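Local coordinates for spermidine N(1)-acetyltransferase (Thermoplasma acidophilum, PDB 3NE7), which catalyses the transfer of an acetyl group from acetyl coenzyme A to polyamines such as spermidine, releasing coenzyme A and protecting the cell against polyamine toxicity, at residues A[1-6]-A[101-106]; A[19-24]-A[40-45]; A[60-65]-A[79-84]; A[126-131]-A[149-154]. All coordinates share one frame; numbering follows the deposited sequence.

In the fold
From the N terminus, strand 3-7 meets the start of helix 103-117 in interaction 1, which closes a loop of 94 intervening residues; its second segment also binds the coenzyme A pyrophosphate. Interactions 2 and 3 nest inside that loop and follow in series: 19-24 packs on 40-45, joining two early helices, and 60-65 pairs with 79-84 within the hairpin of strands 63-70 and 73-83. Interaction 4 lies beyond the loop, where 126-131 pairs with 149-154, closing a shorter loop that holds helix 132-139 and most of strand 144-149. No contacts cross. Interactions 1, 3 and 4 all reach the same mixed sheet; interactions 1 and 4 both touch coenzyme A, with centres about 26 Å apart.

Interaction 1: residues A[1-6]-A[101-106]; sequences MSIEIR and KKIGKT. With COA (coenzyme A), chain C.
Not one hydrogen bond links Met1, Ile3 and Ile5 to Ile103 and Thr106; the contact is made by carbon alone. Met1, a selenomethionine with high B factors, extends its chain so that CE meets Ile103 CD1 tip to tip at 3.7 Å, a placement to be read with caution. The same CD1 lies 4.1 Å from Ile3 CG2, whose side chain passes it at a slant. Further along the strand, Ile5 CG1 comes to 4.1 Å from Thr106 CG2, and Leu107 and Glu110 add to the cover of Ile5. Thr106 works in two directions: chi1 of -59° sets OG1 beside its own backbone N, 2.8 Å from Lys102 O, while CG2 is left for Ile5. Thr106 N and OG1 grip that carbonyl from opposite faces of its plane. A glycine in place of Thr106 would probably cost Lys102 O its hydroxyl partner and open a gap beside Ile5 CG1. Lys102, the N-cap residue, gives its N to COA O1A at 2.8 Å (140°), and Gly104 N reaches COA O5A at 2.8 Å (159°). This is the pyrophosphate-binding loop and helix N terminus of the GNAT fold, with the first strand packed behind it.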
# COMPACT_ATOMS: atom_id res chain seq x y z
N MSE A 1 0.38 -13.47 -18.04
CA MSE A 1 0.74 -13.82 -16.63
C MSE A 1 -0.49 -13.95 -15.73
O MSE A 1 -1.50 -13.26 -15.92
CB MSE A 1 1.71 -12.79 -16.03
CG MSE A 1 1.24 -11.33 -16.15
SE MSE A 1 1.87 -10.07 -14.72
CE MSE A 1 0.72 -8.52 -15.25
N SER A 2 -0.37 -14.83 -14.74
CA SER A 2 -1.44 -15.10 -13.81
C SER A 2 -1.23 -14.35 -12.47
O SER A 2 -0.37 -14.73 -11.66
CB SER A 2 -1.53 -16.59 -13.56
OG SER A 2 -2.63 -16.89 -12.73
N ILE A 3 -2.04 -13.32 -12.25
CA ILE A 3 -1.94 -12.44 -11.07
C ILE A 3 -3.11 -12.68 -10.12
O ILE A 3 -4.26 -12.49 -10.51
CB ILE A 3 -1.89 -10.93 -11.47
CG1 ILE A 3 -2.69 -10.67 -12.78
CG2 ILE A 3 -0.45 -10.48 -11.57
CD1 ILE A 3 -3.00 -9.16 -13.15
N GLU A 4 -2.80 -13.12 -8.89
CA GLU A 4 -3.83 -13.43 -7.89
C GLU A 4 -3.74 -12.42 -6.73
O GLU A 4 -2.65 -12.06 -6.30
CB GLU A 4 -3.66 -14.85 -7.32
CG GLU A 4 -3.44 -15.96 -8.35
CD GLU A 4 -4.72 -16.73 -8.73
OE1 GLU A 4 -5.16 -17.59 -7.91
OE2 GLU A 4 -5.26 -16.50 -9.85
N ILE A 5 -4.91 -11.98 -6.24
CA ILE A 5 -5.02 -11.10 -5.08
C ILE A 5 -5.66 -11.82 -3.88
O ILE A 5 -6.75 -12.36 -4.00
CB ILE A 5 -5.95 -9.87 -5.31
CG1 ILE A 5 -5.61 -9.10 -6.60
CG2 ILE A 5 -5.94 -8.99 -4.07
CD1 ILE A 5 -4.21 -8.66 -6.76
N ARG A 6 -4.99 -11.77 -2.74
CA ARG A 6 -5.54 -12.32 -1.49
C ARG A 6 -4.85 -11.75 -0.25
O ARG A 6 -3.76 -11.17 -0.33
CB ARG A 6 -5.37 -13.85 -1.46
CG ARG A 6 -3.93 -14.30 -1.49
CD ARG A 6 -3.76 -15.81 -1.32
NE ARG A 6 -2.34 -16.17 -1.42
CZ ARG A 6 -1.72 -16.63 -2.52
NH1 ARG A 6 -0.42 -16.90 -2.48
NH2 ARG A 6 -2.40 -16.84 -3.66
N LYS A 101 1.19 -1.94 -15.23
CA LYS A 101 0.44 -3.02 -15.87
C LYS A 101 -0.91 -3.20 -15.19
O LYS A 101 -1.56 -4.22 -15.36
CB LYS A 101 1.25 -4.31 -15.83
CG LYS A 101 2.64 -4.19 -16.49
CD LYS A 101 3.61 -5.31 -16.07
CE LYS A 101 5.08 -5.02 -16.46
NZ LYS A 101 5.42 -5.28 -17.94
N LYS A 102 -1.32 -2.19 -14.42
CA LYS A 102 -2.63 -2.15 -13.74
C LYS A 102 -2.74 -3.10 -12.57
O LYS A 102 -3.84 -3.38 -12.09
CB LYS A 102 -3.79 -2.33 -14.73
CG LYS A 102 -3.89 -1.15 -15.69
CD LYS A 102 -4.89 -1.38 -16.77
CE LYS A 102 -4.62 -0.43 -17.95
NZ LYS A 102 -4.18 0.88 -17.37
N ILE A 103 -1.63 -3.59 -12.07
CA ILE A 103 -1.67 -4.44 -10.87
C ILE A 103 -2.03 -3.59 -9.64
O ILE A 103 -2.80 -4.03 -8.77
CB ILE A 103 -0.36 -5.19 -10.67
CG1 ILE A 103 -0.15 -6.17 -11.86
CG2 ILE A 103 -0.38 -5.95 -9.31
CD1 ILE A 103 1.23 -6.79 -11.98
N GLY A 104 -1.53 -2.36 -9.58
CA GLY A 104 -1.88 -1.49 -8.48
C GLY A 104 -3.32 -1.04 -8.51
O GLY A 104 -3.96 -0.90 -7.47
N LYS A 105 -3.84 -0.80 -9.71
CA LYS A 105 -5.23 -0.46 -9.87
C LYS A 105 -6.08 -1.60 -9.35
O LYS A 105 -7.04 -1.38 -8.63
CB LYS A 105 -5.55 -0.17 -11.34
CG LYS A 105 -6.95 0.39 -11.60
CD LYS A 105 -7.20 0.51 -13.11
CE LYS A 105 -8.34 1.49 -13.42
NZ LYS A 105 -7.86 2.92 -13.24
N THR A 106 -5.68 -2.82 -9.70
CA THR A 106 -6.37 -4.04 -9.27
C THR A 106 -6.32 -4.22 -7.74
O THR A 106 -7.32 -4.49 -7.12
CB THR A 106 -5.79 -5.27 -10.03
OG1 THR A 106 -5.96 -5.05 -11.46
CG2 THR A 106 -6.47 -6.55 -9.66
N1A COA C . 6.64 5.29 -14.28
C2A COA C . 5.90 6.43 -14.30
N3A COA C . 4.58 6.44 -13.99
C4A COA C . 3.96 5.27 -13.65
C5A COA C . 4.76 4.02 -13.64
C6A COA C . 6.09 4.09 -13.96
N6A COA C . 6.84 2.96 -13.96
N7A COA C . 3.94 3.04 -13.27
C8A COA C . 2.71 3.58 -13.07
N9A COA C . 2.71 4.90 -13.29
C1B COA C . 1.54 5.79 -13.10
C2B COA C . 1.24 6.71 -14.27
O2B COA C . 0.57 7.89 -13.79
C3B COA C . 0.40 5.78 -15.13
O3B COA C . -0.45 6.39 -16.06
P3B COA C . 0.00 6.62 -17.59
O7A COA C . -0.36 5.35 -18.36
O8A COA C . 1.46 6.94 -17.56
O9A COA C . -0.86 7.77 -17.94
C4B COA C . -0.40 4.99 -14.12
O4B COA C . 0.36 5.00 -12.91
C5B COA C . -0.63 3.55 -14.59
O5B COA C . -1.55 2.93 -13.68
P1A COA C . -1.40 1.43 -13.21
O1A COA C . -0.77 0.60 -14.30
O2A COA C . -2.74 1.09 -12.69
O3A COA C . -0.36 1.63 -12.00
P2A COA C . 0.47 0.50 -11.21
O4A COA C . 1.95 0.73 -11.53
O5A COA C . -0.12 -0.88 -11.47
O6A COA C . 0.29 0.90 -9.66
CBP COA C . 1.63 2.28 -8.15
CCP COA C . 0.60 2.26 -9.25
CDP COA C . 1.78 3.70 -7.57
CEP COA C . 1.17 1.36 -7.06
CAP COA C . 2.93 1.65 -8.68
OAP COA C . 3.34 2.36 -9.86
C9P COA C . 4.01 1.67 -7.61
O9P COA C . 4.12 0.73 -6.83
N8P COA C . 4.79 2.74 -7.52
C7P COA C . 5.88 2.96 -6.57
C6P COA C . 5.39 3.13 -5.12
C5P COA C . 4.41 4.27 -4.95
O5P COA C . 4.60 5.37 -5.49
N4P COA C . 3.37 3.98 -4.18
C3P COA C . 2.17 4.72 -3.78
C2P COA C . 2.57 5.93 -2.96
S1P COA C . 3.28 5.41 -1.38

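Interaction 2: residues A[19-24]-A[40-45]. With SO4 (sulfate ion), chain F.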
# COMPACT_ATOMS: atom_id res chain seq x y z
N VAL A 19 10.03 -6.91 -1.16
CA VAL A 19 9.28 -6.08 -2.11
C VAL A 19 9.20 -4.62 -1.62
O VAL A 19 9.41 -3.68 -2.40
CB VAL A 19 7.86 -6.65 -2.35
CG1 VAL A 19 6.97 -5.67 -3.13
CG2 VAL A 19 7.94 -8.03 -3.03
N ALA A 20 8.91 -4.45 -0.33
CA ALA A 20 8.83 -3.11 0.25
C ALA A 20 10.14 -2.42 0.06
O ALA A 20 10.19 -1.29 -0.38
CB ALA A 20 8.49 -3.16 1.74
N ARG A 21 11.22 -3.10 0.40
CA ARG A 21 12.54 -2.51 0.26
C ARG A 21 12.82 -2.14 -1.22
O ARG A 21 13.25 -1.01 -1.51
CB ARG A 21 13.60 -3.46 0.81
CG ARG A 21 15.01 -3.16 0.30
CD ARG A 21 16.10 -4.04 0.97
NE ARG A 21 16.53 -3.46 2.24
CZ ARG A 21 16.17 -3.89 3.45
NH1 ARG A 21 16.62 -3.26 4.54
NH2 ARG A 21 15.36 -4.96 3.58
N GLU A 22 12.55 -3.05 -2.16
CA GLU A 22 12.90 -2.76 -3.56
C GLU A 22 12.04 -1.61 -4.13
O GLU A 22 12.55 -0.73 -4.79
CB GLU A 22 12.84 -4.04 -4.42
CG GLU A 22 12.94 -3.80 -5.91
CD GLU A 22 13.02 -5.07 -6.76
OE1 GLU A 22 12.79 -6.19 -6.23
OE2 GLU A 22 13.31 -4.94 -7.98
N SER A 23 10.76 -1.56 -3.79
CA SER A 23 9.87 -0.50 -4.25
C SER A 23 10.27 0.84 -3.64
O SER A 23 10.37 1.84 -4.33
CB SER A 23 8.43 -0.86 -3.93
OG SER A 23 7.50 -0.07 -4.65
N TRP A 24 10.54 0.85 -2.36
CA TRP A 24 10.98 2.09 -1.70
C TRP A 24 12.23 2.69 -2.34
O TRP A 24 12.31 3.90 -2.57
CB TRP A 24 11.26 1.82 -0.21
CG TRP A 24 10.14 2.22 0.69
CD1 TRP A 24 8.96 1.58 0.86
CD2 TRP A 24 10.09 3.39 1.53
NE1 TRP A 24 8.17 2.26 1.78
CE2 TRP A 24 8.85 3.37 2.20
CE3 TRP A 24 11.00 4.42 1.80
CZ2 TRP A 24 8.47 4.37 3.11
CZ3 TRP A 24 10.64 5.41 2.71
CH2 TRP A 24 9.38 5.37 3.37
N TRP A 40 14.37 3.35 7.57
CA TRP A 40 12.92 3.35 7.64
C TRP A 40 12.39 1.90 7.49
O TRP A 40 11.57 1.44 8.31
CB TRP A 40 12.32 4.29 6.60
CG TRP A 40 10.87 4.53 6.84
CD1 TRP A 40 9.82 3.84 6.31
CD2 TRP A 40 10.30 5.54 7.68
NE1 TRP A 40 8.63 4.36 6.76
CE2 TRP A 40 8.89 5.40 7.61
CE3 TRP A 40 10.84 6.56 8.48
CZ2 TRP A 40 8.01 6.23 8.32
CZ3 TRP A 40 9.96 7.39 9.20
CH2 TRP A 40 8.57 7.22 9.11
N ILE A 41 12.89 1.19 6.47
CA ILE A 41 12.49 -0.21 6.22
C ILE A 41 12.80 -1.06 7.48
O ILE A 41 11.96 -1.83 7.91
CB ILE A 41 13.17 -0.83 4.97
CG1 ILE A 41 12.68 -0.15 3.67
CG2 ILE A 41 12.93 -2.36 4.92
CD1 ILE A 41 11.24 -0.58 3.23
N ARG A 42 13.95 -0.86 8.09
CA ARG A 42 14.30 -1.67 9.27
C ARG A 42 13.50 -1.31 10.53
O ARG A 42 13.17 -2.20 11.34
CB ARG A 42 15.81 -1.66 9.50
CG ARG A 42 16.53 -2.54 8.43
CD ARG A 42 18.00 -2.84 8.77
NE ARG A 42 18.87 -1.76 8.31
CZ ARG A 42 19.42 -0.83 9.10
NH1 ARG A 42 19.24 -0.85 10.43
NH2 ARG A 42 20.17 0.13 8.56
N GLU A 43 13.12 -0.04 10.66
CA GLU A 43 12.31 0.40 11.81
C GLU A 43 10.80 0.24 11.64
O GLU A 43 10.13 -0.21 12.56
CB GLU A 43 12.66 1.84 12.20
CG GLU A 43 14.12 1.91 12.68
CD GLU A 43 14.49 3.21 13.38
OE1 GLU A 43 14.59 4.25 12.67
OE2 GLU A 43 14.71 3.18 14.62
N LYS A 44 10.26 0.60 10.48
CA LYS A 44 8.82 0.53 10.26
C LYS A 44 8.39 -0.83 9.69
O LYS A 44 7.37 -1.36 10.13
CB LYS A 44 8.33 1.66 9.33
CG LYS A 44 8.57 3.07 9.84
CD LYS A 44 8.48 3.23 11.37
CE LYS A 44 9.05 4.56 11.83
NZ LYS A 44 8.72 4.81 13.26
N TYR A 45 9.16 -1.39 8.75
CA TYR A 45 8.81 -2.67 8.15
C TYR A 45 9.51 -3.84 8.87
O TYR A 45 10.01 -4.78 8.23
CB TYR A 45 9.12 -2.65 6.62
CG TYR A 45 8.28 -1.65 5.81
CD1 TYR A 45 7.43 -2.06 4.80
CD2 TYR A 45 8.35 -0.27 6.07
CE1 TYR A 45 6.65 -1.12 4.05
CE2 TYR A 45 7.59 0.65 5.34
CZ TYR A 45 6.75 0.23 4.34
OH TYR A 45 6.01 1.18 3.66
S SO4 F . 5.17 3.99 6.08
O1 SO4 F . 5.99 3.50 7.17
O2 SO4 F . 5.39 5.41 6.04
O3 SO4 F . 5.51 3.32 4.79
O4 SO4 F . 3.77 3.67 6.31
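The Trp40 indole is sandwiched: Trp24 CH2 lies over one face, Lys44 CG over the other, and a sulfate oxygen sits at its edge. Trp24 and Trp40 are nearly parallel (planes at 23°) but slid apart, so the overlap is slight although Trp24 CH2 comes to 3.3 Å from Trp40 CD1. Ile41 CD1 covers a face of Trp24, 4.2 Å from the centroid of its five-membered ring, a CH-pi contact; at the Trp24 edge, sulfate O3 lies in plane and Tyr45 OH is tilted somewhat out of it. With chi1 of -67°, Ile41 turns CG2 anti to its backbone N, and this methyl lies over a face of the Arg21 guanidinium. Trp24 NE1 donates to Tyr45 OH at 3.1 Å (148°), and Trp40 NE1 to sulfate O1 at 2.8 Å. The sulfate, probably from the crystallisation liquor, also approaches Tyr45 OH at a distance too short to trust. Ala20 CB packs 3.4 Å from Tyr45 CD1. A leucine in place of Trp24 would probably deprive Tyr45 OH of its N-H donor and uncover the facing side of Trp40. Tyr28 and Tyr93 meet Trp24, extending the aromatic cluster that joins this roughly antiparallel pair of N-terminal helices in the GNAT fold.

Interaction 3: residues A[60-65]-A[79-84]; sequences NLDILF and ELKIIA
Glu79 holds its chain extended, with CG anti to the backbone N (chi1 -174°), and Phe65 turns its ring through an off-rotamer chi1 of -149°; together these torsions lay the carboxylate flat on the aromatic face. The pair belongs to the antiparallel beta hairpin of strands 63-70 and 73-83 in the GNAT sheet, where the two residues form a non-hydrogen-bonded pair. Evidence for the stack is twofold: the carboxylate and ring planes differ by 8°, and Glu79 CG sits 3.9 Å from the Phe65 centroid, almost on the ring normal, as a CH-pi contact. Glu79 CD rides above the same face, displaced toward the rim. While still over the ring face, near Phe65 CZ, Glu79 OE1 forms a salt bridge with Arg91; Glu79 OE2 comes within 3.8 Å of Ile63 CG2. The backbone ladder confirms the register: Leu64 N reaches Leu80 O at 2.9 Å, and Leu80 N returns to Leu64 O at 2.8 Å. Past it, Ile82 N bonds to Asp62 O at 2.9 Å; the Asp62 carboxylate itself is engaged by Arg56. On the face bearing Leu64 and Leu80, both side chains pack against Met115 of helix 103-117. Between these leucines, the closest side-chain approach is CB to CB, at 4.2 Å.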
# COMPACT_ATOMS: atom_id res chain seq x y z
N ASN A 60 -9.76 -9.92 10.59
CA ASN A 60 -10.75 -8.92 10.18
C ASN A 60 -10.95 -7.81 11.19
O ASN A 60 -12.08 -7.40 11.48
CB ASN A 60 -12.07 -9.63 9.85
CG ASN A 60 -11.99 -10.41 8.56
OD1 ASN A 60 -11.57 -9.87 7.52
ND2 ASN A 60 -12.38 -11.67 8.60
N LEU A 61 -9.84 -7.32 11.74
CA LEU A 61 -9.89 -6.20 12.68
C LEU A 61 -9.66 -4.89 11.91
O LEU A 61 -10.37 -4.61 10.96
CB LEU A 61 -8.91 -6.40 13.83
CG LEU A 61 -9.21 -7.61 14.72
CD1 LEU A 61 -8.11 -7.80 15.75
CD2 LEU A 61 -10.55 -7.48 15.43
N ASP A 62 -8.67 -4.09 12.32
CA ASP A 62 -8.53 -2.71 11.87
C ASP A 62 -7.50 -2.56 10.75
O ASP A 62 -7.14 -1.47 10.38
CB ASP A 62 -8.16 -1.83 13.08
CG ASP A 62 -6.79 -2.19 13.66
OD1 ASP A 62 -6.42 -3.40 13.62
OD2 ASP A 62 -6.07 -1.27 14.16
N ILE A 63 -6.98 -3.66 10.25
CA ILE A 63 -6.06 -3.64 9.14
C ILE A 63 -6.60 -4.55 8.02
O ILE A 63 -7.19 -5.60 8.28
CB ILE A 63 -4.66 -4.11 9.56
CG1 ILE A 63 -4.04 -3.19 10.62
CG2 ILE A 63 -3.74 -4.21 8.32
CD1 ILE A 63 -3.48 -1.88 10.13
N LEU A 64 -6.43 -4.13 6.78
CA LEU A 64 -6.63 -5.00 5.61
C LEU A 64 -5.31 -5.02 4.86
O LEU A 64 -4.82 -3.96 4.50
CB LEU A 64 -7.70 -4.43 4.66
CG LEU A 64 -7.91 -5.34 3.43
CD1 LEU A 64 -8.52 -6.70 3.82
CD2 LEU A 64 -8.74 -4.65 2.39
N PHE A 65 -4.75 -6.21 4.62
CA PHE A 65 -3.41 -6.33 4.08
C PHE A 65 -3.41 -7.36 2.94
O PHE A 65 -3.52 -8.55 3.18
CB PHE A 65 -2.46 -6.76 5.18
CG PHE A 65 -1.05 -6.26 5.04
CD1 PHE A 65 -0.52 -5.85 3.80
CD2 PHE A 65 -0.22 -6.20 6.15
CE1 PHE A 65 0.78 -5.40 3.69
CE2 PHE A 65 1.08 -5.73 6.05
CZ PHE A 65 1.58 -5.33 4.83
N GLU A 79 -2.05 -2.02 1.88
CA GLU A 79 -2.41 -2.11 3.25
C GLU A 79 -3.24 -0.91 3.66
O GLU A 79 -2.86 0.23 3.43
CB GLU A 79 -1.16 -2.16 4.13
CG GLU A 79 -1.46 -2.38 5.61
CD GLU A 79 -0.21 -2.31 6.50
OE1 GLU A 79 0.89 -1.99 5.97
OE2 GLU A 79 -0.33 -2.60 7.72
N LEU A 80 -4.38 -1.21 4.28
CA LEU A 80 -5.33 -0.22 4.75
C LEU A 80 -5.51 -0.34 6.27
O LEU A 80 -5.38 -1.42 6.85
CB LEU A 80 -6.70 -0.43 4.07
CG LEU A 80 -6.86 0.14 2.65
CD1 LEU A 80 -6.06 -0.58 1.64
CD2 LEU A 80 -8.31 0.05 2.27
N LYS A 81 -5.79 0.81 6.88
CA LYS A 81 -6.04 0.94 8.28
C LYS A 81 -7.44 1.52 8.37
O LYS A 81 -7.75 2.52 7.70
CB LYS A 81 -5.04 1.90 8.93
CG LYS A 81 -5.12 1.92 10.45
CD LYS A 81 -3.88 2.52 11.06
CE LYS A 81 -3.76 2.20 12.49
NZ LYS A 81 -2.89 3.22 13.16
N ILE A 82 -8.29 0.88 9.16
CA ILE A 82 -9.68 1.28 9.30
C ILE A 82 -9.83 1.83 10.69
O ILE A 82 -9.44 1.18 11.64
CB ILE A 82 -10.66 0.08 9.25
CG1 ILE A 82 -10.52 -0.83 8.00
CG2 ILE A 82 -12.10 0.59 9.29
CD1 ILE A 82 -9.24 -0.70 7.15
N ILE A 83 -10.40 3.01 10.81
CA ILE A 83 -10.83 3.57 12.08
C ILE A 83 -12.27 4.07 11.88
O ILE A 83 -12.51 4.90 11.00
CB ILE A 83 -9.96 4.77 12.53
CG1 ILE A 83 -8.47 4.36 12.57
CG2 ILE A 83 -10.46 5.30 13.91
CD1 ILE A 83 -7.45 5.54 12.84
N ALA A 84 -13.21 3.57 12.68
CA ALA A 84 -14.61 3.92 12.52
C ALA A 84 -15.03 3.43 11.13
O ALA A 84 -14.72 2.31 10.75
CB ALA A 84 -14.81 5.46 12.67

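Interaction 4: residues A[126-131]-A[149-154]; sequences YVHRQN and DGSDFI. With COA (coenzyme A), chain C; BME (beta-mercaptoethanol), chain D.
Arg129 folds back on Ser151 by two bends, with CG between its backbone N and carbonyl carbon (chi1 76°) and a kink at chi3 (64°). It hooks the type II' turn, Asp149 to Asp152, that joins the last two strands of the GNAT sheet. Arg129 N bonds to Ser151 O at 3.0 Å; its side chain adds two weak bonds, NE to the same oxygen and NH2 to Gly150 O. Arg129 CB also rests 3.6 Å from Phe153 CE1. Val127 N reaches Phe153 O at 3.0 Å in the antiparallel ladder, and Phe153 N reaches Val127 O at 2.8 Å. Ile154 lies alongside Tyr126, pointing the same way, its CG1 over the ring in a CH-pi contact, while Asp149 OD2 and Asp152 OD2 come near the ring edge. The first His128 side-chain bond leads away from the partner strand, but with CG anti to the backbone N the ring returns, one face under Ser151 O; its ND1 accepts from Gln130 N at 3.3 Å, a long bond that probably limits imidazole rotation in this type I turn. Asn131 caps helix 132-139 through OD1 to Gly134 N, and its ND2 donates almost straight (175°) to COA O5P at 2.9 Å.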
# COMPACT_ATOMS: atom_id res chain seq x y z
N TYR A 126 -1.82 9.60 2.43
CA TYR A 126 -0.69 10.57 2.45
C TYR A 126 0.30 10.22 1.36
O TYR A 126 0.82 9.10 1.28
CB TYR A 126 -0.00 10.54 3.82
CG TYR A 126 -0.82 11.19 4.95
CD1 TYR A 126 -0.42 12.42 5.53
CD2 TYR A 126 -1.97 10.57 5.43
CE1 TYR A 126 -1.17 13.00 6.57
CE2 TYR A 126 -2.73 11.14 6.46
CZ TYR A 126 -2.33 12.35 7.03
OH TYR A 126 -3.09 12.87 8.05
N VAL A 127 0.56 11.17 0.46
CA VAL A 127 1.52 10.91 -0.61
C VAL A 127 2.50 12.04 -0.64
O VAL A 127 2.11 13.20 -0.60
CB VAL A 127 0.83 10.73 -1.97
CG1 VAL A 127 0.02 11.99 -2.37
CG2 VAL A 127 1.86 10.33 -3.04
N HIS A 128 3.79 11.70 -0.68
CA HIS A 128 4.85 12.69 -0.79
C HIS A 128 4.65 13.51 -2.07
O HIS A 128 4.44 12.95 -3.14
CB HIS A 128 6.23 12.02 -0.79
CG HIS A 128 7.34 12.95 -0.42
ND1 HIS A 128 7.89 13.84 -1.32
CD2 HIS A 128 8.01 13.12 0.75
CE1 HIS A 128 8.84 14.53 -0.72
NE2 HIS A 128 8.92 14.13 0.54
N ARG A 129 4.73 14.83 -1.94
CA ARG A 129 4.47 15.74 -3.08
C ARG A 129 5.41 15.55 -4.28
O ARG A 129 4.98 15.81 -5.42
CB ARG A 129 4.44 17.20 -2.60
CG ARG A 129 5.79 17.85 -2.31
CD ARG A 129 5.63 19.31 -1.87
NE ARG A 129 4.90 19.30 -0.62
CZ ARG A 129 4.12 20.26 -0.11
NH1 ARG A 129 3.93 21.40 -0.73
NH2 ARG A 129 3.53 20.02 1.07
N GLN A 130 6.65 15.09 -4.06
CA GLN A 130 7.60 14.82 -5.14
C GLN A 130 7.44 13.41 -5.74
O GLN A 130 8.11 13.09 -6.70
CB GLN A 130 9.03 15.04 -4.66
CG GLN A 130 9.42 16.54 -4.58
CD GLN A 130 10.47 16.84 -3.53
OE1 GLN A 130 10.26 17.70 -2.66
NE2 GLN A 130 11.58 16.13 -3.58
N ASN A 131 6.58 12.56 -5.18
CA ASN A 131 6.34 11.26 -5.77
C ASN A 131 5.30 11.32 -6.88
O ASN A 131 4.13 11.01 -6.69
CB ASN A 131 5.97 10.24 -4.72
CG ASN A 131 5.68 8.89 -5.30
OD1 ASN A 131 5.92 8.64 -6.49
ND2 ASN A 131 5.14 8.01 -4.49
N ASP A 149 0.24 18.21 4.57
CA ASP A 149 0.82 17.99 5.89
C ASP A 149 2.30 17.72 5.67
O ASP A 149 2.68 16.69 5.10
CB ASP A 149 0.16 16.79 6.59
CG ASP A 149 0.68 16.54 8.03
OD1 ASP A 149 1.41 17.38 8.61
OD2 ASP A 149 0.33 15.50 8.60
N GLY A 150 3.14 18.65 6.09
CA GLY A 150 4.56 18.54 5.86
C GLY A 150 4.85 18.42 4.38
O GLY A 150 4.35 19.18 3.57
N SER A 151 5.64 17.41 4.04
CA SER A 151 6.05 17.17 2.68
C SER A 151 4.96 16.46 1.86
O SER A 151 5.11 16.28 0.66
CB SER A 151 7.35 16.35 2.67
OG SER A 151 7.22 15.21 3.52
N ASP A 152 3.85 16.09 2.49
CA ASP A 152 2.85 15.27 1.83
C ASP A 152 1.62 16.05 1.43
O ASP A 152 1.26 17.01 2.07
CB ASP A 152 2.37 14.16 2.76
CG ASP A 152 3.47 13.18 3.14
OD1 ASP A 152 4.41 12.92 2.35
OD2 ASP A 152 3.34 12.62 4.24
N PHE A 153 0.96 15.57 0.38
CA PHE A 153 -0.43 15.91 0.08
C PHE A 153 -1.35 14.89 0.76
O PHE A 153 -1.09 13.71 0.78
CB PHE A 153 -0.72 15.82 -1.42
CG PHE A 153 -0.14 16.94 -2.24
CD1 PHE A 153 0.68 16.67 -3.34
CD2 PHE A 153 -0.45 18.26 -1.96
CE1 PHE A 153 1.18 17.69 -4.10
CE2 PHE A 153 0.06 19.28 -2.73
CZ PHE A 153 0.88 18.99 -3.80
N ILE A 154 -2.46 15.39 1.29
CA ILE A 154 -3.52 14.55 1.83
C ILE A 154 -4.64 14.46 0.80
O ILE A 154 -5.24 15.48 0.44
CB ILE A 154 -4.08 15.11 3.15
CG1 ILE A 154 -2.95 15.34 4.15
CG2 ILE A 154 -5.13 14.18 3.72
CD1 ILE A 154 -3.42 15.95 5.46
N1A COA C . 6.64 5.29 -14.28
C2A COA C . 5.90 6.43 -14.30
N3A COA C . 4.58 6.44 -13.99
C4A COA C . 3.96 5.27 -13.65
C5A COA C . 4.76 4.02 -13.64
C6A COA C . 6.09 4.09 -13.96
N6A COA C . 6.84 2.96 -13.96
N7A COA C . 3.94 3.04 -13.27
C8A COA C . 2.71 3.58 -13.07
N9A COA C . 2.71 4.90 -13.29
C1B COA C . 1.54 5.79 -13.10
C2B COA C . 1.24 6.71 -14.27
O2B COA C . 0.57 7.89 -13.79
C3B COA C . 0.40 5.78 -15.13
O3B COA C . -0.45 6.39 -16.06
P3B COA C . 0.00 6.62 -17.59
O7A COA C . -0.36 5.35 -18.36
O8A COA C . 1.46 6.94 -17.56
O9A COA C . -0.86 7.77 -17.94
C4B COA C . -0.40 4.99 -14.12
O4B COA C . 0.36 5.00 -12.91
C5B COA C . -0.63 3.55 -14.59
O5B COA C . -1.55 2.93 -13.68
P1A COA C . -1.40 1.43 -13.21
O1A COA C . -0.77 0.60 -14.30
O2A COA C . -2.74 1.09 -12.69
O3A COA C . -0.36 1.63 -12.00
P2A COA C . 0.47 0.50 -11.21
O4A COA C . 1.95 0.73 -11.53
O5A COA C . -0.12 -0.88 -11.47
O6A COA C . 0.29 0.90 -9.66
CBP COA C . 1.63 2.28 -8.15
CCP COA C . 0.60 2.26 -9.25
CDP COA C . 1.78 3.70 -7.57
CEP COA C . 1.17 1.36 -7.06
CAP COA C . 2.93 1.65 -8.68
OAP COA C . 3.34 2.36 -9.86
C9P COA C . 4.01 1.67 -7.61
O9P COA C . 4.12 0.73 -6.83
N8P COA C . 4.79 2.74 -7.52
C7P COA C . 5.88 2.96 -6.57
C6P COA C . 5.39 3.13 -5.12
C5P COA C . 4.41 4.27 -4.95
O5P COA C . 4.60 5.37 -5.49
N4P COA C . 3.37 3.98 -4.18
C3P COA C . 2.17 4.72 -3.78
C2P COA C . 2.57 5.93 -2.96
S1P COA C . 3.28 5.41 -1.38
C1 BME D . 0.11 5.87 0.91
C2 BME D . 0.20 4.55 0.18
O1 BME D . 0.02 6.85 -0.10
S2 BME D . 1.90 4.39 -0.41